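Local coordinates for protein 3-deoxy-D-manno-octulosonate 8-phosphate phosphatase KdsC (Haemophilus influenzae, PDB 4HGP) that hydrolyses 3-deoxy-D-manno-octulosonate 8-phosphate to KDO and inorganic phosphate, a magnesium-dependent step of lipopolysaccharide biosynthesis, at residues N29-K34 with R60-L65. Sequence-based numbering, arbitrary orientation.
Sequences NGEAIK and RDSPIL. With KDO (3-deoxy-alpha-D-manno-oct-2-ulopyranosonic acid), chain D.
Glu31 and Arg60 meet in a salt bridge whose flat groups stand 77° apart. Arg60 NE donates to Glu31 OE2 at 3.2 Å with an N-H...O angle of 160°; the oxygen lies near the guanidinium plane, whereas NE approaches from above the carboxylate plane. Two waters also donate to OE2, one of them linking Arg60 NH2 and Asp61 O, so three bonds grip this atom. The other oxygen, Glu31 OE1, accepts from Lys34 NZ (2.9 Å) through its syn lone pair. NZ also forms a salt bridge with Asp16, a residue inferred to bind magnesium, so the Glu31-Lys34-Arg60 salt-bridge network borders the active site. With NE engaged by Glu31, Arg60 NH1 is turned to KDO O1A at 2.7 Å, consistent with the substrate-binding role inferred for Arg60.

Lys34 CG packs on Ile64 CG2 (3.6 Å) and its CD on Leu65 CB; bends at chi3 and chi4 then carry NZ to Glu31 OE1. Ile64 CD1 reaches the strand backbone, 3.4 Å from Ala32 O. Ser62 OG accepts from Leu65 N (3.0 Å), N-capping helix 63-72.

The contact thus sets strand 30-37, antiparallel to 23-27, against that helix's N-terminus; at Lys34 the strand also pairs with one of a second subunit, continuing the sheet across the interface.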
ATOM      1  N   ASN A  29      13.329  -3.018  16.170  1.00 16.88           N
ATOM      2  CA  ASN A  29      13.090  -4.070  17.143  1.00 16.90           C
ATOM      3  C   ASN A  29      12.263  -5.243  16.620  1.00 17.92           C
ATOM      4  O   ASN A  29      11.894  -6.140  17.378  1.00 20.04           O
ATOM      5  CB  ASN A  29      12.464  -3.481  18.408  1.00 19.20           C
ATOM      6  CG  ASN A  29      13.421  -2.567  19.165  1.00 19.98           C
ATOM      7  OD1 ASN A  29      13.091  -1.424  19.473  1.00 19.77           O
ATOM      8  ND2 ASN A  29      14.610  -3.072  19.470  1.00 21.30           N
ATOM      9  N   GLY A  30      11.997  -5.238  15.317  1.00 15.68           N
ATOM     10  CA  GLY A  30      11.222  -6.287  14.677  1.00 16.83           C
ATOM     11  C   GLY A  30       9.932  -5.720  14.117  1.00 13.61           C
ATOM     12  O   GLY A  30       9.905  -4.563  13.693  1.00 13.99           O
ATOM     13  N   GLU A  31       8.872  -6.526  14.120  1.00 16.27           N
ATOM     14  CA  GLU A  31       7.541  -6.071  13.705  1.00 14.51           C
ATOM     15  C   GLU A  31       7.069  -4.886  14.529  1.00 15.46           C
ATOM     16  O   GLU A  31       7.033  -4.953  15.765  1.00 13.92           O
ATOM     17  CB  GLU A  31       6.516  -7.196  13.828  1.00 15.44           C
ATOM     18  CG  GLU A  31       6.558  -8.209  12.711  1.00 13.99           C
ATOM     19  CD  GLU A  31       5.310  -9.055  12.685  1.00 15.97           C
ATOM     20  OE1 GLU A  31       4.323  -8.645  12.043  1.00 14.34           O
ATOM     21  OE2 GLU A  31       5.312 -10.132  13.309  1.00 18.53           O
ATOM     22  N   ALA A  32       6.687  -3.818  13.832  1.00 14.06           N
ATOM     23  CA  ALA A  32       6.352  -2.541  14.461  1.00 15.75           C
ATOM     24  C   ALA A  32       4.908  -2.139  14.194  1.00 15.00           C
ATOM     25  O   ALA A  32       4.274  -1.493  15.022  1.00 15.81           O
ATOM     26  CB  ALA A  32       7.273  -1.472  13.963  1.00 18.68           C
ATOM     27  N   ILE A  33       4.406  -2.514  13.021  1.00 13.65           N
ATOM     28  CA  ILE A  33       3.008  -2.298  12.656  1.00 14.08           C
ATOM     29  C   ILE A  33       2.482  -3.533  11.934  1.00 12.81           C
ATOM     30  O   ILE A  33       3.207  -4.143  11.151  1.00 12.13           O
ATOM     31  CB  ILE A  33       2.832  -1.020  11.778  1.00 12.48           C
ATOM     32  CG1 ILE A  33       3.020   0.231  12.644  1.00 15.91           C
ATOM     33  CG2 ILE A  33       1.461  -0.982  11.143  1.00 10.25           C
ATOM     34  CD1 ILE A  33       2.778   1.541  11.917  1.00 19.74           C
ATOM     35  N   LYS A  34       1.251  -3.941  12.253  1.00 12.87           N
ATOM     36  CA  LYS A  34       0.536  -4.926  11.433  1.00 12.64           C
ATOM     37  C   LYS A  34      -0.712  -4.254  10.888  1.00 13.48           C
ATOM     38  O   LYS A  34      -1.412  -3.555  11.620  1.00 13.14           O
ATOM     39  CB  LYS A  34       0.142  -6.183  12.222  1.00 11.97           C
ATOM     40  CG  LYS A  34       1.275  -6.941  12.872  1.00 11.94           C
ATOM     41  CD  LYS A  34       0.787  -8.261  13.436  1.00 12.06           C
ATOM     42  CE  LYS A  34       0.464  -9.263  12.339  1.00 13.01           C
ATOM     43  NZ  LYS A  34       1.604  -9.533  11.410  1.00 14.89           N
ATOM     44  N   ARG A  60       3.885 -16.724  13.241  1.00 17.44           N
ATOM     45  CA  ARG A  60       4.517 -15.596  13.919  1.00 20.48           C
ATOM     46  C   ARG A  60       3.689 -15.152  15.119  1.00 19.04           C
ATOM     47  O   ARG A  60       2.473 -15.351  15.160  1.00 18.00           O
ATOM     48  CB  ARG A  60       4.698 -14.403  12.968  1.00 17.31           C
ATOM     49  CG  ARG A  60       5.530 -14.689  11.735  1.00 17.36           C
ATOM     50  CD  ARG A  60       5.943 -13.391  11.072  1.00 18.61           C
ATOM     51  NE  ARG A  60       6.791 -12.605  11.961  1.00 17.88           N
ATOM     52  CZ  ARG A  60       8.115 -12.682  11.994  1.00 16.23           C
ATOM     53  NH1 ARG A  60       8.760 -13.505  11.172  1.00 19.11           N
ATOM     54  NH2 ARG A  60       8.796 -11.936  12.851  1.00 16.65           N
ATOM     55  N   ASP A  61       4.361 -14.545  16.092  1.00 19.22           N
ATOM     56  CA  ASP A  61       3.698 -14.010  17.273  1.00 18.14           C
ATOM     57  C   ASP A  61       4.223 -12.604  17.514  1.00 17.36           C
ATOM     58  O   ASP A  61       5.400 -12.326  17.275  1.00 20.85           O
ATOM     59  CB  ASP A  61       3.987 -14.883  18.496  1.00 20.39           C
ATOM     60  CG  ASP A  61       3.104 -14.537  19.696  1.00 21.13           C
ATOM     61  OD1 ASP A  61       2.425 -13.498  19.659  1.00 20.36           O
ATOM     62  OD2 ASP A  61       3.090 -15.311  20.680  1.00 23.06           O
ATOM     63  N   SER A  62       3.350 -11.731  17.996  1.00 17.87           N
ATOM     64  CA  SER A  62       3.710 -10.356  18.332  1.00 17.90           C
ATOM     65  C   SER A  62       2.650  -9.760  19.255  1.00 16.61           C
ATOM     66  O   SER A  62       1.482 -10.140  19.189  1.00 18.12           O
ATOM     67  CB  SER A  62       3.829  -9.499  17.068  1.00 16.19           C
ATOM     68  OG  SER A  62       2.549  -9.201  16.531  1.00 19.56           O
ATOM     69  N   PRO A  63       3.052  -8.814  20.118  1.00 18.56           N
ATOM     70  CA  PRO A  63       2.083  -8.095  20.954  1.00 19.69           C
ATOM     71  C   PRO A  63       1.037  -7.364  20.108  1.00 16.87           C
ATOM     72  O   PRO A  63      -0.106  -7.198  20.545  1.00 14.66           O
ATOM     73  CB  PRO A  63       2.953  -7.082  21.703  1.00 17.49           C
ATOM     74  CG  PRO A  63       4.318  -7.672  21.697  1.00 16.93           C
ATOM     75  CD  PRO A  63       4.436  -8.391  20.391  1.00 19.55           C
ATOM     76  N   ILE A  64       1.436  -6.945  18.909  1.00 15.62           N
ATOM     77  CA  ILE A  64       0.534  -6.289  17.966  1.00 15.32           C
ATOM     78  C   ILE A  64      -0.599  -7.208  17.540  1.00 16.05           C
ATOM     79  O   ILE A  64      -1.760  -6.815  17.557  1.00 14.27           O
ATOM     80  CB  ILE A  64       1.263  -5.861  16.689  1.00 16.36           C
ATOM     81  CG1 ILE A  64       2.542  -5.098  17.031  1.00 14.13           C
ATOM     82  CG2 ILE A  64       0.336  -5.017  15.812  1.00 13.15           C
ATOM     83  CD1 ILE A  64       3.276  -4.596  15.826  1.00 15.39           C
ATOM     84  N   LEU A  65      -0.249  -8.423  17.127  1.00 14.78           N
ATOM     85  CA  LEU A  65      -1.252  -9.401  16.719  1.00 17.03           C
ATOM     86  C   LEU A  65      -2.140  -9.772  17.904  1.00 16.95           C
ATOM     87  O   LEU A  65      -3.364  -9.840  17.781  1.00 16.08           O
ATOM     88  CB  LEU A  65      -0.592 -10.636  16.100  1.00 14.91           C
ATOM     89  CG  LEU A  65      -1.469 -11.866  15.836  1.00 15.99           C
ATOM     90  CD1 LEU A  65      -2.718 -11.506  15.039  1.00 15.82           C
ATOM     91  CD2 LEU A  65      -0.680 -12.940  15.117  1.00 15.07           C
TER
HETATM   92  C1  KDO D 203       8.921 -14.159   7.438  0.62 18.45           C
HETATM   93  O1A KDO D 203       9.194 -13.540   8.495  0.62 18.86           O
HETATM   94  O1B KDO D 203       8.903 -13.541   6.347  0.62 16.35           O
HETATM   95  C2  KDO D 203       8.597 -15.620   7.465  0.62 18.68           C
HETATM   96  O2  KDO D 203       8.267 -16.023   6.074  0.62 18.07           O
HETATM   97  C3  KDO D 203       9.535 -16.233   7.830  0.62 20.04           C
HETATM   98  C4  KDO D 203       9.374 -17.453   8.180  0.62 21.26           C
HETATM   99  O4  KDO D 203      10.321 -17.669   9.355  0.62 22.86           O
HETATM  100  C5  KDO D 203       8.059 -17.899   8.702  0.62 21.10           C
HETATM  101  O5  KDO D 203       8.153 -17.719  10.040  0.62 23.22           O
HETATM  102  C6  KDO D 203       6.668 -17.257   8.164  0.62 20.36           C
HETATM  103  O6  KDO D 203       7.389 -15.877   8.337  0.62 19.74           O
HETATM  104  C7  KDO D 203       5.594 -17.369   8.868  0.62 19.71           C
HETATM  105  O7  KDO D 203       5.938 -17.473  10.277  0.62 21.94           O
HETATM  106  C8  KDO D 203       4.734 -18.610   8.424  0.62 19.00           C
HETATM  107  O8  KDO D 203       3.403 -18.640   8.808  0.62 16.99           O
HETATM  108  O   HOH W   1       7.066 -11.210  15.238  1.00 14.18           O
HETATM  109  O   HOH W   2       2.912 -11.196  14.126  1.00 14.19           O